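PDB 4GPS: decapping and exoribonuclease protein 1 from Kluyveromyces lactis, which removes NAD and methylguanosine caps from the 5' ends of RNA and degrades RNA in the 5'-3' direction, using a divalent metal cation. Local coordinates for residues 71-76 against 357-362; 86-91 against 289-294; 389-394 against 398-403. One frame throughout, in Å; residues are numbered along the deposited sequence.

Contact 1 of 3, residues 71-76 against 357-362; sequences SVNYVV and SIVGKP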
loop_
_atom_site.group_PDB
_atom_site.type_symbol
_atom_site.label_atom_id
_atom_site.label_comp_id
_atom_site.label_asym_id
_atom_site.label_seq_id
_atom_site.Cartn_x
_atom_site.Cartn_y
_atom_site.Cartn_z
ATOM N N SER A 71 5.861 -18.224 14.143
ATOM C CA SER A 71 4.596 -18.807 14.531
ATOM C C SER A 71 3.420 -17.871 14.256
ATOM O O SER A 71 3.491 -16.652 14.451
ATOM C CB SER A 71 4.608 -19.173 16.011
ATOM O OG SER A 71 3.296 -19.506 16.426
ATOM N N VAL A 72 2.329 -18.474 13.818
ATOM C CA VAL A 72 1.102 -17.769 13.517
ATOM C C VAL A 72 0.560 -17.025 14.738
ATOM O O VAL A 72 -0.263 -16.100 14.605
ATOM C CB VAL A 72 0.078 -18.795 12.973
ATOM C CG1 VAL A 72 -1.318 -18.383 13.274
ATOM C CG2 VAL A 72 0.263 -18.945 11.465
ATOM N N ASN A 73 1.031 -17.422 15.921
ATOM C CA ASN A 73 0.604 -16.812 17.192
ATOM C C ASN A 73 1.648 -15.889 17.801
ATOM O O ASN A 73 1.469 -15.344 18.884
ATOM C CB ASN A 73 0.237 -17.898 18.200
ATOM C CG ASN A 73 -0.785 -18.859 17.645
ATOM O OD1 ASN A 73 -1.920 -18.480 17.340
ATOM N ND2 ASN A 73 -0.382 -20.110 17.485
ATOM N N TYR A 74 2.737 -15.718 17.078
ATOM C CA TYR A 74 3.830 -14.882 17.499
ATOM C C TYR A 74 3.409 -13.447 17.808
ATOM O O TYR A 74 2.760 -12.784 16.987
ATOM C CB TYR A 74 4.858 -14.875 16.387
ATOM C CG TYR A 74 6.093 -14.090 16.695
ATOM C CD1 TYR A 74 7.049 -14.579 17.577
ATOM C CD2 TYR A 74 6.314 -12.864 16.100
ATOM C CE1 TYR A 74 8.204 -13.850 17.860
ATOM C CE2 TYR A 74 7.453 -12.131 16.360
ATOM C CZ TYR A 74 8.397 -12.628 17.249
ATOM O OH TYR A 74 9.517 -11.883 17.527
ATOM N N VAL A 75 3.804 -12.950 18.976
ATOM C CA VAL A 75 3.474 -11.585 19.374
ATOM C C VAL A 75 4.731 -10.863 19.822
ATOM O O VAL A 75 5.522 -11.414 20.581
ATOM C CB VAL A 75 2.466 -11.569 20.542
ATOM C CG1 VAL A 75 2.153 -10.133 20.944
ATOM C CG2 VAL A 75 1.192 -12.300 20.146
ATOM N N VAL A 76 4.937 -9.649 19.313
ATOM C CA VAL A 76 6.069 -8.784 19.690
ATOM C C VAL A 76 5.416 -7.404 19.761
ATOM O O VAL A 76 4.615 -7.036 18.887
ATOM C CB VAL A 76 7.246 -8.800 18.648
ATOM C CG1 VAL A 76 6.820 -8.180 17.330
ATOM C CG2 VAL A 76 8.449 -8.054 19.202
ATOM N N SER A 357 -3.766 -11.417 22.900
ATOM C CA SER A 357 -5.200 -11.657 22.997
ATOM C C SER A 357 -5.906 -11.921 21.651
ATOM O O SER A 357 -6.769 -12.792 21.559
ATOM C CB SER A 357 -5.853 -10.472 23.695
ATOM O OG SER A 357 -7.185 -10.304 23.253
ATOM N N ILE A 358 -5.562 -11.171 20.606
ATOM C CA ILE A 358 -6.215 -11.396 19.323
ATOM C C ILE A 358 -5.649 -12.660 18.709
ATOM O O ILE A 358 -6.289 -13.308 17.892
ATOM C CB ILE A 358 -5.996 -10.210 18.337
ATOM C CG1 ILE A 358 -6.868 -10.389 17.094
ATOM C CG2 ILE A 358 -4.543 -10.136 17.891
ATOM C CD1 ILE A 358 -7.005 -9.136 16.285
ATOM N N VAL A 359 -4.437 -13.008 19.117
ATOM C CA VAL A 359 -3.774 -14.185 18.578
ATOM C C VAL A 359 -4.375 -15.472 19.157
ATOM O O VAL A 359 -4.129 -16.574 18.666
ATOM C CB VAL A 359 -2.262 -14.081 18.851
ATOM C CG1 VAL A 359 -1.818 -15.140 19.844
ATOM C CG2 VAL A 359 -1.508 -14.150 17.549
ATOM N N GLY A 360 -5.180 -15.311 20.199
ATOM C CA GLY A 360 -5.825 -16.447 20.820
ATOM C C GLY A 360 -6.969 -17.043 20.011
ATOM O O GLY A 360 -7.353 -18.189 20.241
ATOM N N LYS A 361 -7.537 -16.305 19.063
ATOM C CA LYS A 361 -8.627 -16.896 18.303
ATOM C C LYS A 361 -8.137 -17.721 17.117
ATOM O O LYS A 361 -7.123 -17.407 16.493
ATOM C CB LYS A 361 -9.639 -15.836 17.856
ATOM C CG LYS A 361 -9.178 -14.871 16.811
ATOM C CD LYS A 361 -10.138 -13.697 16.750
ATOM C CE LYS A 361 -10.151 -12.950 18.064
ATOM N NZ LYS A 361 -11.117 -11.825 18.047
ATOM N N PRO A 362 -8.850 -18.815 16.816
ATOM C CA PRO A 362 -8.545 -19.739 15.719
ATOM C C PRO A 362 -8.624 -19.045 14.362
ATOM O O PRO A 362 -9.257 -17.998 14.237
ATOM C CB PRO A 362 -9.608 -20.821 15.891
ATOM C CG PRO A 362 -10.774 -20.049 16.424
ATOM C CD PRO A 362 -10.126 -19.173 17.462
#
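The type I beta turn from S71 to Y74 carries N73 against V359, which projects from the loop between helices 346-353 and 370-393. Within the turn S71 OG accepts from N73 N at 3.1 Å, which makes an ST turn. The valine spreads its two methyls over this surface: CG2 lies 3.4 Å from N73 CA, while CG1 reaches N73 O, also at 3.4 Å, and N73 CB at 3.8 Å. Two residues after N73, V75 completes the apolar patch, its CG2 coming obliquely to 4.1 Å from V359 CB. A compact branched residue suits the place, its methyls reaching N73 and its CB V75. With an alanine here both methyls are gone; N73 CB, CA and O would probably face a gap, and V75 CG2 would keep only the beta carbon to lean on. With CG anti to its carbonyl carbon (chi1 -54°), N73 holds OD1 3.2 Å from V359 O; these two acceptors do not bond each other, and K367 NZ, from the valine's own loop, hydrogen-bonds to both. The arrangement is a surface loop-to-loop contact: a type I turn with an ST turn inside it, packed on one valine.

Contact 2 of 3, residues 86-91 against 289-294; sequences CKEVHN and DTYTEI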
loop_
_atom_site.group_PDB
_atom_site.type_symbol
_atom_site.label_atom_id
_atom_site.label_comp_id
_atom_site.label_asym_id
_atom_site.label_seq_id
_atom_site.Cartn_x
_atom_site.Cartn_y
_atom_site.Cartn_z
ATOM N N CYS A 86 14.146 3.499 4.671
ATOM C CA CYS A 86 13.142 3.934 3.744
ATOM C C CYS A 86 13.029 5.455 3.685
ATOM O O CYS A 86 12.893 6.096 4.718
ATOM C CB CYS A 86 11.812 3.324 4.152
ATOM S SG CYS A 86 10.700 3.318 2.801
ATOM N N LYS A 87 13.063 6.047 2.490
ATOM C CA LYS A 87 12.934 7.502 2.407
ATOM C C LYS A 87 12.186 7.997 1.181
ATOM O O LYS A 87 12.094 7.301 0.166
ATOM C CB LYS A 87 14.323 8.166 2.471
ATOM C CG LYS A 87 15.360 7.578 1.532
ATOM C CD LYS A 87 16.767 8.150 1.836
ATOM C CE LYS A 87 17.912 7.343 1.198
ATOM N NZ LYS A 87 17.711 7.180 -0.272
ATOM N N GLU A 88 11.606 9.184 1.288
ATOM C CA GLU A 88 10.933 9.757 0.139
ATOM C C GLU A 88 12.046 10.369 -0.708
ATOM O O GLU A 88 12.807 11.177 -0.215
ATOM C CB GLU A 88 9.975 10.863 0.538
ATOM C CG GLU A 88 9.358 11.486 -0.719
ATOM C CD GLU A 88 8.290 12.506 -0.440
ATOM O OE1 GLU A 88 8.586 13.710 -0.403
ATOM O OE2 GLU A 88 7.144 12.102 -0.248
ATOM N N VAL A 89 12.149 9.987 -1.975
ATOM C CA VAL A 89 13.196 10.534 -2.832
ATOM C C VAL A 89 12.652 11.585 -3.819
ATOM O O VAL A 89 13.401 12.403 -4.310
ATOM C CB VAL A 89 13.946 9.397 -3.598
ATOM C CG1 VAL A 89 14.623 8.436 -2.595
ATOM C CG2 VAL A 89 12.969 8.630 -4.480
ATOM N N HIS A 90 11.357 11.553 -4.117
ATOM C CA HIS A 90 10.732 12.546 -5.010
ATOM C C HIS A 90 9.245 12.537 -4.674
ATOM O O HIS A 90 8.764 11.615 -4.015
ATOM C CB HIS A 90 10.857 12.147 -6.483
ATOM C CG HIS A 90 12.236 12.282 -7.042
ATOM N ND1 HIS A 90 12.786 13.501 -7.374
ATOM C CD2 HIS A 90 13.180 11.351 -7.325
ATOM C CE1 HIS A 90 14.008 13.314 -7.841
ATOM N NE2 HIS A 90 14.270 12.019 -7.821
ATOM N N ASN A 91 8.536 13.575 -5.101
ATOM C CA ASN A 91 7.110 13.615 -4.956
ATOM C C ASN A 91 6.624 14.439 -6.128
ATOM O O ASN A 91 7.416 15.126 -6.757
ATOM C CB ASN A 91 6.673 14.209 -3.620
ATOM C CG ASN A 91 7.159 15.595 -3.417
ATOM O OD1 ASN A 91 6.773 16.515 -4.137
ATOM N ND2 ASN A 91 8.010 15.772 -2.420
ATOM N N ASP A 289 3.312 17.805 9.797
ATOM C CA ASP A 289 4.083 17.565 8.574
ATOM C C ASP A 289 4.225 16.064 8.291
ATOM O O ASP A 289 5.298 15.552 7.959
ATOM C CB ASP A 289 5.469 18.202 8.657
ATOM C CG ASP A 289 6.152 18.228 7.310
ATOM O OD1 ASP A 289 5.450 18.521 6.314
ATOM O OD2 ASP A 289 7.369 17.961 7.241
ATOM N N THR A 290 3.106 15.373 8.407
ATOM C CA THR A 290 3.061 13.943 8.251
ATOM C C THR A 290 1.976 13.536 7.262
ATOM O O THR A 290 0.817 13.953 7.367
ATOM C CB THR A 290 2.776 13.312 9.645
ATOM O OG1 THR A 290 3.870 13.608 10.533
ATOM C CG2 THR A 290 2.550 11.801 9.545
ATOM N N TYR A 291 2.351 12.739 6.279
ATOM C CA TYR A 291 1.339 12.262 5.352
ATOM C C TYR A 291 0.260 11.557 6.178
ATOM O O TYR A 291 0.564 10.890 7.169
ATOM C CB TYR A 291 1.957 11.277 4.365
ATOM C CG TYR A 291 2.823 11.936 3.341
ATOM C CD1 TYR A 291 2.347 13.034 2.610
ATOM C CD2 TYR A 291 4.095 11.433 3.050
ATOM C CE1 TYR A 291 3.115 13.618 1.603
ATOM C CE2 TYR A 291 4.871 12.001 2.043
ATOM C CZ TYR A 291 4.379 13.088 1.322
ATOM O OH TYR A 291 5.134 13.597 0.302
ATOM N N THR A 292 -0.992 11.715 5.762
ATOM C CA THR A 292 -2.144 11.131 6.450
ATOM C C THR A 292 -3.054 10.446 5.403
ATOM O O THR A 292 -3.617 11.098 4.517
ATOM C CB THR A 292 -2.900 12.248 7.202
ATOM O OG1 THR A 292 -2.002 12.830 8.160
ATOM C CG2 THR A 292 -4.174 11.696 7.916
ATOM N N GLU A 293 -3.149 9.121 5.497
ATOM C CA GLU A 293 -3.933 8.311 4.575
ATOM C C GLU A 293 -5.308 8.094 5.213
ATOM O O GLU A 293 -5.430 7.620 6.351
ATOM C CB GLU A 293 -3.216 6.978 4.308
ATOM C CG GLU A 293 -1.723 7.174 4.034
ATOM C CD GLU A 293 -1.146 6.170 3.065
ATOM O OE1 GLU A 293 -1.756 5.970 1.999
ATOM O OE2 GLU A 293 -0.079 5.592 3.354
ATOM N N ILE A 294 -6.324 8.482 4.455
ATOM C CA ILE A 294 -7.716 8.445 4.853
ATOM C C ILE A 294 -8.436 7.153 4.437
ATOM O O ILE A 294 -8.391 6.737 3.275
ATOM C CB ILE A 294 -8.412 9.680 4.249
ATOM C CG1 ILE A 294 -7.660 10.925 4.742
ATOM C CG2 ILE A 294 -9.922 9.701 4.587
ATOM C CD1 ILE A 294 -8.193 12.204 4.212
#
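The phenol of Y291 donates its hydroxyl proton to the carboxylate of E88, with OH to OE2 at 2.6 Å. The acceptor oxygen uses its syn lone pair, on the side of the other carboxylate oxygen, and lies at the edge of the ring and in its plane, 3.2 Å from Y291 CE2. The two side chains cross at about a right angle, and the carboxylate is turned 47° against the ring. E88 spans the distance by being fully drawn out: CG is anti to the backbone N (chi1 177°) and the chain stays extended beyond it. Y291 holds CG anti to its carbonyl carbon, beside the backbone N, which carries the ring across to E88. A long acidic residue suits the place, because even the closest CA atoms, those of E88 and Y291, are 11.2 Å apart.

The other oxygen is taken by N91, whose ND2 donates to E88 OE1 at 2.9 Å with a nearly straight N-H...O angle of 165°. This donor comes from above the carboxylate plane, although OE1 lies close to the amide plane of N91. V89 and H90 both face I264, a classic beta bulge, which probably accounts for E88 and N91 both pointing toward Y291 although they are three residues apart. Strand 290-297 belongs to the PD-(D/E)XK nuclease core: E293 and I294 bind the divalent metal, as does D282 on the neighbouring strand 273-285, and K295 probably binds substrate.

Outside the pair, S263 OG hydrogen-bonds to E88 OE2, Y261 OH to Y291 OH, and K323 makes a cation-pi contact with the tyrosine ring. The amide of N91 is fixed at its far side too, where OD1 bonds to S107 OG.

Contact 3 of 3, residues 389-394 against 398-403; sequences LLLSQE and TTFKVQ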
loop_
_atom_site.group_PDB
_atom_site.type_symbol
_atom_site.label_atom_id
_atom_site.label_comp_id
_atom_site.label_asym_id
_atom_site.label_seq_id
_atom_site.Cartn_x
_atom_site.Cartn_y
_atom_site.Cartn_z
ATOM N N LEU A 389 15.623 -13.305 -12.755
ATOM C CA LEU A 389 16.930 -13.050 -13.350
ATOM C C LEU A 389 17.436 -14.301 -14.061
ATOM O O LEU A 389 17.958 -14.218 -15.169
ATOM C CB LEU A 389 17.944 -12.609 -12.300
ATOM C CG LEU A 389 17.666 -11.235 -11.701
ATOM C CD1 LEU A 389 18.798 -10.887 -10.771
ATOM C CD2 LEU A 389 17.514 -10.195 -12.809
ATOM N N LEU A 390 17.275 -15.457 -13.423
ATOM C CA LEU A 390 17.708 -16.698 -14.021
ATOM C C LEU A 390 16.999 -16.923 -15.367
ATOM O O LEU A 390 17.649 -17.175 -16.383
ATOM C CB LEU A 390 17.421 -17.862 -13.075
ATOM C CG LEU A 390 17.840 -19.218 -13.640
ATOM C CD1 LEU A 390 19.317 -19.136 -13.972
ATOM C CD2 LEU A 390 17.569 -20.348 -12.646
ATOM N N LEU A 391 15.670 -16.815 -15.376
ATOM C CA LEU A 391 14.899 -17.024 -16.602
ATOM C C LEU A 391 15.195 -16.028 -17.711
ATOM O O LEU A 391 15.161 -16.394 -18.869
ATOM C CB LEU A 391 13.395 -16.982 -16.317
ATOM C CG LEU A 391 12.758 -18.152 -15.574
ATOM C CD1 LEU A 391 11.288 -17.894 -15.376
ATOM C CD2 LEU A 391 12.981 -19.430 -16.357
ATOM N N SER A 392 15.505 -14.785 -17.357
ATOM C CA SER A 392 15.749 -13.752 -18.362
ATOM C C SER A 392 17.060 -13.861 -19.135
ATOM O O SER A 392 17.163 -13.321 -20.239
ATOM C CB SER A 392 15.621 -12.337 -17.746
ATOM O OG SER A 392 16.783 -11.944 -17.019
ATOM N N GLN A 393 18.056 -14.535 -18.574
ATOM C CA GLN A 393 19.335 -14.705 -19.268
ATOM C C GLN A 393 19.075 -15.701 -20.390
ATOM O O GLN A 393 19.400 -15.459 -21.564
ATOM C CB GLN A 393 20.381 -15.273 -18.310
ATOM C CG GLN A 393 20.564 -14.402 -17.103
ATOM C CD GLN A 393 21.331 -15.069 -15.984
ATOM O OE1 GLN A 393 20.997 -16.175 -15.549
ATOM N NE2 GLN A 393 22.361 -14.386 -15.492
ATOM N N GLU A 394 18.448 -16.807 -19.985
ATOM C CA GLU A 394 18.078 -17.934 -20.834
ATOM C C GLU A 394 16.770 -17.683 -21.603
ATOM O O GLU A 394 15.922 -18.576 -21.702
ATOM C CB GLU A 394 17.913 -19.175 -19.945
ATOM C CG GLU A 394 19.084 -19.447 -18.986
ATOM C CD GLU A 394 18.720 -20.415 -17.846
ATOM O OE1 GLU A 394 19.655 -20.951 -17.198
ATOM O OE2 GLU A 394 17.505 -20.631 -17.590
ATOM N N THR A 398 11.833 -10.235 -21.954
ATOM C CA THR A 398 12.182 -9.413 -20.820
ATOM C C THR A 398 10.931 -9.314 -19.926
ATOM O O THR A 398 11.015 -8.928 -18.758
ATOM C CB THR A 398 12.647 -7.988 -21.279
ATOM O OG1 THR A 398 11.631 -7.352 -22.082
ATOM C CG2 THR A 398 13.910 -8.093 -22.078
ATOM N N THR A 399 9.764 -9.666 -20.472
ATOM C CA THR A 399 8.537 -9.582 -19.689
ATOM C C THR A 399 7.942 -10.969 -19.364
ATOM O O THR A 399 7.851 -11.840 -20.231
ATOM C CB THR A 399 7.492 -8.669 -20.401
ATOM O OG1 THR A 399 8.097 -7.405 -20.732
ATOM C CG2 THR A 399 6.313 -8.409 -19.488
ATOM N N PHE A 400 7.536 -11.143 -18.103
ATOM C CA PHE A 400 7.007 -12.398 -17.583
ATOM C C PHE A 400 5.661 -12.284 -16.863
ATOM O O PHE A 400 5.406 -11.306 -16.163
ATOM C CB PHE A 400 8.019 -13.008 -16.586
ATOM C CG PHE A 400 9.362 -13.323 -17.187
ATOM C CD1 PHE A 400 10.311 -12.320 -17.379
ATOM C CD2 PHE A 400 9.654 -14.609 -17.626
ATOM C CE1 PHE A 400 11.526 -12.591 -18.002
ATOM C CE2 PHE A 400 10.879 -14.884 -18.256
ATOM C CZ PHE A 400 11.812 -13.873 -18.443
ATOM N N LYS A 401 4.801 -13.286 -17.027
ATOM C CA LYS A 401 3.528 -13.287 -16.321
ATOM C C LYS A 401 3.841 -13.948 -14.987
ATOM O O LYS A 401 4.352 -15.068 -14.953
ATOM C CB LYS A 401 2.468 -14.117 -17.044
ATOM C CG LYS A 401 1.956 -13.526 -18.347
ATOM C CD LYS A 401 0.633 -14.183 -18.733
ATOM C CE LYS A 401 0.034 -13.560 -19.991
ATOM N NZ LYS A 401 -1.372 -14.044 -20.191
ATOM N N VAL A 402 3.542 -13.263 -13.888
ATOM C CA VAL A 402 3.827 -13.815 -12.583
ATOM C C VAL A 402 2.531 -14.138 -11.888
ATOM O O VAL A 402 1.633 -13.272 -11.767
ATOM C CB VAL A 402 4.663 -12.835 -11.722
ATOM C CG1 VAL A 402 4.809 -13.384 -10.335
ATOM C CG2 VAL A 402 6.041 -12.636 -12.337
ATOM N N GLN A 403 2.415 -15.392 -11.442
ATOM C CA GLN A 403 1.197 -15.816 -10.760
ATOM C C GLN A 403 1.438 -16.584 -9.502
ATOM O O GLN A 403 2.418 -17.340 -9.375
ATOM C CB GLN A 403 0.315 -16.638 -11.693
ATOM C CG GLN A 403 -0.200 -15.790 -12.811
ATOM C CD GLN A 403 -0.737 -16.600 -13.943
ATOM O OE1 GLN A 403 -1.733 -17.303 -13.790
ATOM N NE2 GLN A 403 -0.079 -16.514 -15.097
#
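The phenyl ring of F400 is met obliquely by the backbone and side chains of L391 and S392, which gather round its outer end, at CE2, CZ and CE1, and sit squarely neither on a face nor at an edge. This is a helix-turn-strand junction: helix 370-393 finishes its last turn, E394 leaves the helical conformation, and strand 399-404 starts back along the helix as the first arm of the antiparallel hairpin with strand 409-414. L391 brings CB to 3.8 Å from F400 CE2, with its CD1 at 4.2 Å from the same ring carbon. S392 offers its backbone, CA lying 3.9 Å from F400 CZ, and its CB is 4.1 Å from CE1. F400 reaches the helix with CG anti to its carbonyl carbon (chi1 -61°), and its flat, apolar ring fits between helix and hairpin, where L388 and I412 also touch it. L391 rests on I412 as well, so that leucine and phenylalanine share one apolar layer. Two residues on, V402 packs against L384, one helical turn before L388, while K401 between them is exposed. A small residue suits position 392, where the ring comes right up to the helix backbone. The serine hydroxyl turns back to the helix: S392 OG donates to L389 O at 3.2 Å, tilted 30° from the carbonyl plane.

How the contacts relate
Contact 2 lies in the interior beside the metal site, whereas contact 1 is at the surface and contact 3 is buried but peripheral, about as far from the chain centre as contact 1. Their centres are 31 to 37 Å apart and none touches another. Helix 370-393 relates the outer two: residues 357-362 belong to the loop leading into it, and contact 3 packs its last turn. Contacts 2 and 3 both involve strands of the beta structure, but contact 2 bridges strands through hydrogen-bonded polar groups, while contact 3 fastens a helix to a strand by apolar contact. Contact 1 mixes valine methyls with backbone carbonyls, its polar atoms served by a neighbouring lysine.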